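PDB 4P5N: hypothetical protein CNAG_02591 from Cryptococcus neoformans, which may play a role in primary metabolism and carries a small Tudor-type domain of the SH3 clan. Local coordinates for residues Asp7-Thr21 with Ala64-Gln76. Sequence-based numbering, arbitrary orientation.
Sequences DKQGQNINVGDTVYT and AHNPGTLTDLDKQ. With SO4 (sulfate ion), chain E; SO4 (sulfate ion), chain H.
Tyr20 and Thr71 form an antiparallel hydrogen-bonded pair: Thr71 N gives a straight bond to Tyr20 O (2.9 Å), while the return bond from Tyr20 N to Thr71 O is weak. Leu73 N to Thr18 O continues the pairing, and Lys8 N reaches Leu70 O from the other edge of residues 70-72.

Two aspartates carry further backbone bonds. Asp7 lies with CG between its backbone N and carbonyl carbon (chi1 76°), which lets the carboxylate serve both segments. Its OD2 takes Asp72 N through the anti lone pair (2.7 Å, 171°); OD1 accepts Gln9 N, which makes an Asx turn, and Gln11 N from the opposite face of its plane. Asp74 OD2 receives Thr18 N from above the carboxylate plane (2.8 Å).

Asp17 OD2 and Asp72 OD2 sit only 2.6 Å apart, their carboxylate planes 65° askew, so one of these buried acids probably holds a proton.

Among apolar groups, Leu70 CD1 meets Ile13 CD1 (3.8 Å) and Val19 CG1. Separately, Thr21 CB makes a CH-pi contact over one face of the His65 ring, and Thr21 OG1 and His65 NE2 both bind a cadmium ion.

Strand 71-72 is the short last edge strand of a five-stranded antiparallel sheet, consistent with a Tudor-type domain of the SH3 clan. It lies beside strand 18-23, whose other neighbour is strand 26-36; Val32 there packs on both Ile13 and Val19, while from strand 52-56 Val53 packs on Ile13 and Phe55 on Val19.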
ATOM      1  N   ASP A   7      13.087   7.072  11.880  1.00  8.34           N
ATOM      2  CA  ASP A   7      12.262   8.115  11.260  1.00  7.85           C
ATOM      3  C   ASP A   7      13.108   9.301  10.770  1.00  8.12           C
ATOM      4  O   ASP A   7      14.351   9.232  10.796  1.00  8.12           O
ATOM      5  CB  ASP A   7      11.130   8.553  12.212  1.00  8.77           C
ATOM      6  CG  ASP A   7      11.601   9.462  13.333  1.00  9.12           C
ATOM      7  OD1 ASP A   7      12.825   9.685  13.507  1.00  9.72           O
ATOM      8  OD2 ASP A   7      10.713   9.975  14.055  1.00 10.95           O
ATOM      9  N   LYS A   8      12.453  10.384  10.347  1.00  8.06           N
ATOM     10  CA  LYS A   8      13.197  11.523   9.748  1.00  9.16           C
ATOM     11  C   LYS A   8      13.999  12.302  10.781  1.00  9.81           C
ATOM     12  O   LYS A   8      14.795  13.169  10.433  1.00 12.63           O
ATOM     13  CB  LYS A   8      12.249  12.448   8.986  1.00 10.77           C
ATOM     14  CG  LYS A   8      11.333  13.289   9.857  1.00 11.16           C
ATOM     15  CD  LYS A   8      10.439  14.198   9.022  1.00 13.15           C
ATOM     16  CE  LYS A   8      11.244  15.210   8.205  1.00 16.89           C
ATOM     17  NZ  LYS A   8      10.361  16.197   7.528  1.00 24.82           N
ATOM     18  N   GLN A   9      13.773  11.990  12.059  1.00  8.02           N
ATOM     19  CA  GLN A   9      14.554  12.578  13.154  1.00  8.69           C
ATOM     20  C   GLN A   9      15.554  11.607  13.757  1.00  7.84           C
ATOM     21  O   GLN A   9      16.124  11.871  14.823  1.00  8.35           O
ATOM     22  CB  GLN A   9      13.616  13.151  14.226  1.00  9.60           C
ATOM     23  CG  GLN A   9      12.649  14.225  13.698  1.00 11.23           C
ATOM     24  CD  GLN A   9      13.334  15.431  13.035  1.00 10.32           C
ATOM     25  OE1 GLN A   9      14.522  15.706  13.257  1.00 11.87           O
ATOM     26  NE2 GLN A   9      12.584  16.151  12.217  1.00 11.92           N
ATOM     27  N   GLY A  10      15.814  10.505  13.048  1.00  7.81           N
ATOM     28  CA  GLY A  10      16.810   9.531  13.502  1.00  9.43           C
ATOM     29  C   GLY A  10      16.366   8.651  14.653  1.00  7.14           C
ATOM     30  O   GLY A  10      17.211   8.024  15.321  1.00 10.89           O
ATOM     31  N   GLN A  11      15.056   8.607  14.908  1.00  7.90           N
ATOM     32  CA  GLN A  11      14.526   7.889  16.069  1.00  8.90           C
ATOM     33  C   GLN A  11      14.061   6.502  15.669  1.00  9.54           C
ATOM     34  O   GLN A  11      13.375   6.354  14.658  1.00  9.61           O
ATOM     35  CB  GLN A  11      13.368   8.686  16.709  1.00  9.72           C
ATOM     36  CG  GLN A  11      13.755  10.108  17.132  1.00 10.67           C
ATOM     37  CD  GLN A  11      14.972  10.125  18.038  1.00 10.47           C
ATOM     38  OE1 GLN A  11      14.939   9.587  19.147  1.00 12.75           O
ATOM     39  NE2 GLN A  11      16.071  10.706  17.556  1.00  9.77           N
ATOM     40  N   ASN A  12      14.432   5.494  16.464  1.00 10.05           N
ATOM     41  CA  ASN A  12      14.012   4.124  16.208  1.00 10.32           C
ATOM     42  C   ASN A  12      12.492   3.995  16.221  1.00  9.82           C
ATOM     43  O   ASN A  12      11.824   4.460  17.165  1.00 12.51           O
ATOM     44  CB  ASN A  12      14.629   3.183  17.253  1.00 12.27           C
ATOM     45  CG  ASN A  12      16.156   3.161  17.196  1.00 12.64           C
ATOM     46  OD1 ASN A  12      16.748   3.295  16.120  1.00 11.64           O
ATOM     47  ND2 ASN A  12      16.801   2.953  18.346  1.00 16.32           N
ATOM     48  N   ILE A  13      11.944   3.352  15.193  1.00 10.65           N
ATOM     49  CA  ILE A  13      10.499   3.169  15.096  1.00 10.98           C
ATOM     50  C   ILE A  13      10.138   1.783  15.616  1.00 12.35           C
ATOM     51  O   ILE A  13      10.737   0.800  15.219  1.00 15.36           O
ATOM     52  CB  ILE A  13       9.991   3.321  13.639  1.00 10.86           C
ATOM     53  CG1 ILE A  13      10.364   4.702  13.065  1.00 10.22           C
ATOM     54  CG2 ILE A  13       8.483   3.043  13.574  1.00 13.37           C
ATOM     55  CD1 ILE A  13      10.223   4.795  11.553  1.00 11.94           C
ATOM     56  N   ASN A  14       9.155   1.718  16.510  1.00 14.29           N
ATOM     57  CA  ASN A  14       8.705   0.455  17.073  1.00 17.63           C
ATOM     58  C   ASN A  14       7.267   0.192  16.676  1.00 14.52           C
ATOM     59  O   ASN A  14       6.472   1.133  16.529  1.00 16.91           O
ATOM     60  CB  ASN A  14       8.805   0.485  18.601  1.00 18.02           C
ATOM     61  CG  ASN A  14      10.224   0.669  19.090  1.00 22.46           C
ATOM     62  OD1 ASN A  14      11.161   0.029  18.594  1.00 29.02           O
ATOM     63  ND2 ASN A  14      10.394   1.539  20.081  1.00 34.14           N
ATOM     64  N   VAL A  15       6.932  -1.088  16.530  1.00 15.63           N
ATOM     65  CA  VAL A  15       5.542  -1.509  16.378  1.00 15.32           C
ATOM     66  C   VAL A  15       4.728  -0.966  17.556  1.00 16.83           C
ATOM     67  O   VAL A  15       5.179  -1.010  18.699  1.00 18.06           O
ATOM     68  CB  VAL A  15       5.429  -3.040  16.245  1.00 19.46           C
ATOM     69  CG1 VAL A  15       3.981  -3.486  16.371  1.00 22.16           C
ATOM     70  CG2 VAL A  15       6.028  -3.484  14.913  1.00 21.43           C
ATOM     71  N   GLY A  16       3.568  -0.389  17.236  1.00 15.65           N
ATOM     72  CA  GLY A  16       2.694   0.264  18.203  1.00 15.68           C
ATOM     73  C   GLY A  16       2.906   1.761  18.365  1.00 14.52           C
ATOM     74  O   GLY A  16       2.098   2.433  19.008  1.00 15.28           O
ATOM     75  N   ASP A  17       3.983   2.304  17.787  1.00 14.41           N
ATOM     76  CA  ASP A  17       4.227   3.748  17.873  1.00 13.24           C
ATOM     77  C   ASP A  17       3.293   4.495  16.935  1.00 13.04           C
ATOM     78  O   ASP A  17       2.908   3.986  15.867  1.00 13.52           O
ATOM     79  CB  ASP A  17       5.661   4.123  17.451  1.00 15.31           C
ATOM     80  CG  ASP A  17       6.729   3.705  18.466  1.00 14.75           C
ATOM     81  OD1 ASP A  17       6.392   3.149  19.523  1.00 18.57           O
ATOM     82  OD2 ASP A  17       7.940   3.951  18.194  1.00 16.10           O
ATOM     83  N   THR A  18       2.945   5.717  17.322  1.00 12.14           N
ATOM     84  CA  THR A  18       2.213   6.599  16.431  1.00 12.29           C
ATOM     85  C   THR A  18       3.181   7.263  15.471  1.00  9.40           C
ATOM     86  O   THR A  18       4.120   7.926  15.909  1.00 11.44           O
ATOM     87  CB  THR A  18       1.481   7.716  17.192  1.00 12.95           C
ATOM     88  OG1 THR A  18       0.645   7.145  18.205  1.00 17.12           O
ATOM     89  CG2 THR A  18       0.611   8.517  16.237  1.00 15.39           C
ATOM     90  N   VAL A  19       2.939   7.082  14.168  1.00  9.57           N
ATOM     91  CA  VAL A  19       3.720   7.762  13.124  1.00  9.24           C
ATOM     92  C   VAL A  19       2.846   8.759  12.361  1.00  8.24           C
ATOM     93  O   VAL A  19       1.619   8.649  12.363  1.00  9.08           O
ATOM     94  CB  VAL A  19       4.421   6.776  12.159  1.00  8.92           C
ATOM     95  CG1 VAL A  19       5.508   6.017  12.902  1.00 10.89           C
ATOM     96  CG2 VAL A  19       3.420   5.833  11.477  1.00  9.34           C
ATOM     97  N   TYR A  20       3.493   9.704  11.681  1.00  8.37           N
ATOM     98  CA  TYR A  20       2.823  10.828  11.043  1.00  7.37           C
ATOM     99  C   TYR A  20       3.542  11.195   9.749  1.00  7.65           C
ATOM    100  O   TYR A  20       4.764  11.285   9.717  1.00  9.27           O
ATOM    101  CB  TYR A  20       2.870  12.035  12.000  1.00  8.55           C
ATOM    102  CG  TYR A  20       2.430  13.350  11.401  1.00  8.63           C
ATOM    103  CD1 TYR A  20       3.338  14.172  10.700  1.00 10.20           C
ATOM    104  CD2 TYR A  20       1.119  13.798  11.557  1.00 10.35           C
ATOM    105  CE1 TYR A  20       2.939  15.382  10.164  1.00 10.60           C
ATOM    106  CE2 TYR A  20       0.711  15.017  11.025  1.00 11.61           C
ATOM    107  CZ  TYR A  20       1.619  15.805  10.328  1.00 11.78           C
ATOM    108  OH  TYR A  20       1.217  17.012   9.804  1.00 13.51           O
ATOM    109  N   THR A  21       2.775  11.419   8.697  1.00  8.64           N
ATOM    110  CA  THR A  21       3.297  12.039   7.503  1.00  8.88           C
ATOM    111  C   THR A  21       2.265  13.019   6.937  1.00  8.23           C
ATOM    112  O   THR A  21       1.090  12.692   6.866  1.00  8.96           O
ATOM    113  CB  THR A  21       3.689  10.996   6.447  1.00 10.80           C
ATOM    114  OG1 THR A  21       4.208  11.682   5.310  1.00 15.00           O
ATOM    115  CG2 THR A  21       2.508  10.099   6.036  1.00 11.34           C
ATOM    116  N   ALA A  64       1.414   2.103   3.521  1.00  9.41           N
ATOM    117  CA  ALA A  64       2.788   1.605   3.579  1.00  9.77           C
ATOM    118  C   ALA A  64       3.694   2.767   3.202  1.00  9.12           C
ATOM    119  O   ALA A  64       3.592   3.298   2.075  1.00 11.99           O
ATOM    120  CB  ALA A  64       2.985   0.440   2.618  1.00 10.65           C
ATOM    121  N   HIS A  65       4.546   3.202   4.132  1.00  8.63           N
ATOM    122  CA  HIS A  65       5.310   4.433   3.915  1.00  8.26           C
ATOM    123  C   HIS A  65       6.782   4.258   4.257  1.00  8.58           C
ATOM    124  O   HIS A  65       7.129   3.569   5.215  1.00  9.16           O
ATOM    125  CB  HIS A  65       4.725   5.551   4.785  1.00 10.24           C
ATOM    126  CG  HIS A  65       5.063   6.938   4.325  1.00 11.02           C
ATOM    127  ND1 HIS A  65       6.295   7.530   4.537  1.00 11.36           N
ATOM    128  CD2 HIS A  65       4.315   7.859   3.675  1.00 12.20           C
ATOM    129  CE1 HIS A  65       6.289   8.753   4.036  1.00 12.72           C
ATOM    130  NE2 HIS A  65       5.097   8.982   3.514  1.00 14.31           N
ATOM    131  N   ASN A  66       7.654   4.902   3.489  1.00  8.06           N
ATOM    132  CA  ASN A  66       9.066   4.882   3.825  1.00  8.22           C
ATOM    133  C   ASN A  66       9.313   5.497   5.211  1.00  8.80           C
ATOM    134  O   ASN A  66       8.679   6.471   5.573  1.00  9.31           O
ATOM    135  CB  ASN A  66       9.829   5.675   2.789  1.00  8.27           C
ATOM    136  CG  ASN A  66       9.751   5.043   1.418  1.00  7.21           C
ATOM    137  OD1 ASN A  66       9.559   3.839   1.297  1.00  9.26           O
ATOM    138  ND2 ASN A  66       9.947   5.852   0.377  1.00 10.08           N
ATOM    139  N   PRO A  67      10.267   4.945   5.970  1.00  9.16           N
ATOM    140  CA  PRO A  67      10.469   5.433   7.348  1.00 10.20           C
ATOM    141  C   PRO A  67      11.138   6.792   7.413  1.00  9.93           C
ATOM    142  O   PRO A  67      10.884   7.566   8.331  1.00 10.12           O
ATOM    143  CB  PRO A  67      11.389   4.368   7.970  1.00  9.92           C
ATOM    144  CG  PRO A  67      12.065   3.707   6.784  1.00  9.35           C
ATOM    145  CD  PRO A  67      11.030   3.714   5.689  1.00  8.86           C
ATOM    146  N   GLY A  68      12.015   7.070   6.457  1.00 10.88           N
ATOM    147  CA  GLY A  68      12.881   8.244   6.542  1.00 12.80           C
ATOM    148  C   GLY A  68      12.199   9.567   6.284  1.00 14.58           C
ATOM    149  O   GLY A  68      12.809  10.624   6.438  1.00 19.39           O
ATOM    150  N   THR A  69      10.929   9.522   5.898  1.00 13.34           N
ATOM    151  CA  THR A  69      10.164  10.740   5.632  1.00 14.00           C
ATOM    152  C   THR A  69       8.918  10.789   6.501  1.00 13.93           C
ATOM    153  O   THR A  69       8.000  11.580   6.261  1.00 18.54           O
ATOM    154  CB  THR A  69       9.736  10.808   4.165  1.00 14.01           C
ATOM    155  OG1 THR A  69       9.151   9.547   3.806  1.00 15.47           O
ATOM    156  CG2 THR A  69      10.947  11.079   3.296  1.00 15.95           C
ATOM    157  N   LEU A  70       8.860   9.947   7.517  1.00 10.78           N
ATOM    158  CA  LEU A  70       7.788  10.138   8.468  1.00 10.12           C
ATOM    159  C   LEU A  70       8.344  10.479   9.834  1.00  8.13           C
ATOM    160  O   LEU A  70       9.550  10.371  10.060  1.00  9.17           O
ATOM    161  CB  LEU A  70       6.809   8.981   8.471  1.00 18.89           C
ATOM    162  CG  LEU A  70       7.354   7.593   8.706  1.00 14.63           C
ATOM    163  CD1 LEU A  70       7.955   7.445  10.104  1.00 18.15           C
ATOM    164  CD2 LEU A  70       6.313   6.497   8.511  1.00 16.74           C
ATOM    165  N   THR A  71       7.464  10.905  10.736  1.00  8.27           N
ATOM    166  CA  THR A  71       7.868  11.246  12.098  1.00  8.03           C
ATOM    167  C   THR A  71       7.204  10.308  13.083  1.00  8.45           C
ATOM    168  O   THR A  71       5.990  10.107  13.022  1.00  8.92           O
ATOM    169  CB  THR A  71       7.518  12.709  12.430  1.00  9.44           C
ATOM    170  OG1 THR A  71       8.140  13.561  11.472  1.00 10.42           O
ATOM    171  CG2 THR A  71       8.000  13.117  13.843  1.00 11.30           C
ATOM    172  N   ASP A  72       8.001   9.720  13.982  1.00  8.84           N
ATOM    173  CA  ASP A  72       7.454   8.882  15.044  1.00  9.02           C
ATOM    174  C   ASP A  72       7.093   9.827  16.188  1.00 10.18           C
ATOM    175  O   ASP A  72       7.974  10.318  16.905  1.00 10.66           O
ATOM    176  CB  ASP A  72       8.497   7.851  15.473  1.00 11.65           C
ATOM    177  CG  ASP A  72       7.974   6.837  16.467  1.00 11.88           C
ATOM    178  OD1 ASP A  72       7.164   7.207  17.363  1.00 12.27           O
ATOM    179  OD2 ASP A  72       8.452   5.672  16.374  1.00 12.16           O
ATOM    180  N   LEU A  73       5.797  10.087  16.360  1.00  9.92           N
ATOM    181  CA  LEU A  73       5.347  11.055  17.373  1.00 10.83           C
ATOM    182  C   LEU A  73       5.647  10.617  18.791  1.00 10.97           C
ATOM    183  O   LEU A  73       5.811  11.459  19.673  1.00 14.58           O
ATOM    184  CB  LEU A  73       3.844  11.349  17.218  1.00 11.60           C
ATOM    185  CG  LEU A  73       3.474  11.969  15.852  1.00 13.60           C
ATOM    186  CD1 LEU A  73       2.000  12.346  15.838  1.00 15.94           C
ATOM    187  CD2 LEU A  73       4.333  13.177  15.465  1.00 14.12           C
ATOM    188  N   ASP A  74       5.763   9.310  18.996  1.00 11.34           N
ATOM    189  CA  ASP A  74       6.091   8.790  20.323  1.00 12.49           C
ATOM    190  C   ASP A  74       7.558   8.924  20.727  1.00 14.00           C
ATOM    191  O   ASP A  74       7.923   8.620  21.860  1.00 16.11           O
ATOM    192  CB  ASP A  74       5.610   7.347  20.449  1.00 15.32           C
ATOM    193  CG  ASP A  74       4.091   7.247  20.482  1.00 17.24           C
ATOM    194  OD1 ASP A  74       3.438   8.151  21.030  1.00 25.46           O
ATOM    195  OD2 ASP A  74       3.535   6.268  19.980  1.00 20.38           O
ATOM    196  N   LYS A  75       8.403   9.361  19.797  0.50  7.83           N
ATOM    197  CA  LYS A  75       9.826   9.537  20.067  0.50 12.68           C
ATOM    198  C   LYS A  75      10.216  11.014  20.023  0.50 10.53           C
ATOM    199  O   LYS A  75      11.397  11.355  20.052  0.50 10.87           O
ATOM    200  CB  LYS A  75      10.661   8.731  19.074  0.50 12.66           C
ATOM    201  CG  LYS A  75      10.433   7.231  19.170  0.50 14.87           C
ATOM    202  CD  LYS A  75      10.965   6.684  20.487  0.50 17.14           C
ATOM    203  CE  LYS A  75      10.688   5.199  20.636  0.50 20.69           C
ATOM    204  NZ  LYS A  75       9.308   4.952  21.125  0.50 24.83           N
ATOM    205  N   GLN A  76       9.208  11.878  19.925  1.00 16.47           N
ATOM    206  CA  GLN A  76       9.368  13.327  19.972  1.00 21.42           C
ATOM    207  C   GLN A  76       9.327  13.744  21.433  1.00 32.45           C
ATOM    208  O   GLN A  76       8.358  13.426  22.141  1.00 28.30           O
ATOM    209  CB  GLN A  76       8.199  14.005  19.260  1.00 25.34           C
ATOM    210  CG  GLN A  76       8.317  14.210  17.765  1.00 32.38           C
ATOM    211  CD  GLN A  76       7.323  15.255  17.261  1.00 27.99           C
ATOM    212  OE1 GLN A  76       6.207  15.373  17.780  1.00 40.74           O
ATOM    213  NE2 GLN A  76       7.727  16.016  16.255  1.00 39.69           N
TER
HETATM  214  S   SO4 E 103       8.545   9.323   0.578  0.80 16.85           S
HETATM  215  O1  SO4 E 103       8.876   9.469  -0.862  0.80 19.80           O
HETATM  216  O2  SO4 E 103       8.398  10.700   1.101  0.80 20.07           O
HETATM  217  O3  SO4 E 103       9.683   8.665   1.310  0.80 14.62           O
HETATM  218  O4  SO4 E 103       7.223   8.657   0.699  0.80 19.35           O
HETATM  219  S   SO4 H 106       8.139   4.566  -2.616  1.00 16.05           S
HETATM  220  O1  SO4 H 106       7.462   5.147  -3.807  1.00 19.63           O
HETATM  221  O2  SO4 H 106       7.287   4.690  -1.401  1.00 18.63           O
HETATM  222  O3  SO4 H 106       9.453   5.205  -2.405  1.00 16.04           O
HETATM  223  O4  SO4 H 106       8.275   3.111  -2.863  1.00 16.25           O
HETATM  224  O   HOH W   1      10.618  11.349  16.330  1.00 12.92           O
HETATM  225  O   HOH W   2       9.634  15.777  12.136  1.00 15.82           O
HETATM  226  O   HOH W   3       8.050   2.504  21.533  1.00 31.21           O
HETATM  227  O   HOH W   4       1.202   4.890  20.485  0.50 15.40           O
HETATM  228  O   HOH W   5       6.709  13.894   9.179  1.00 16.89           O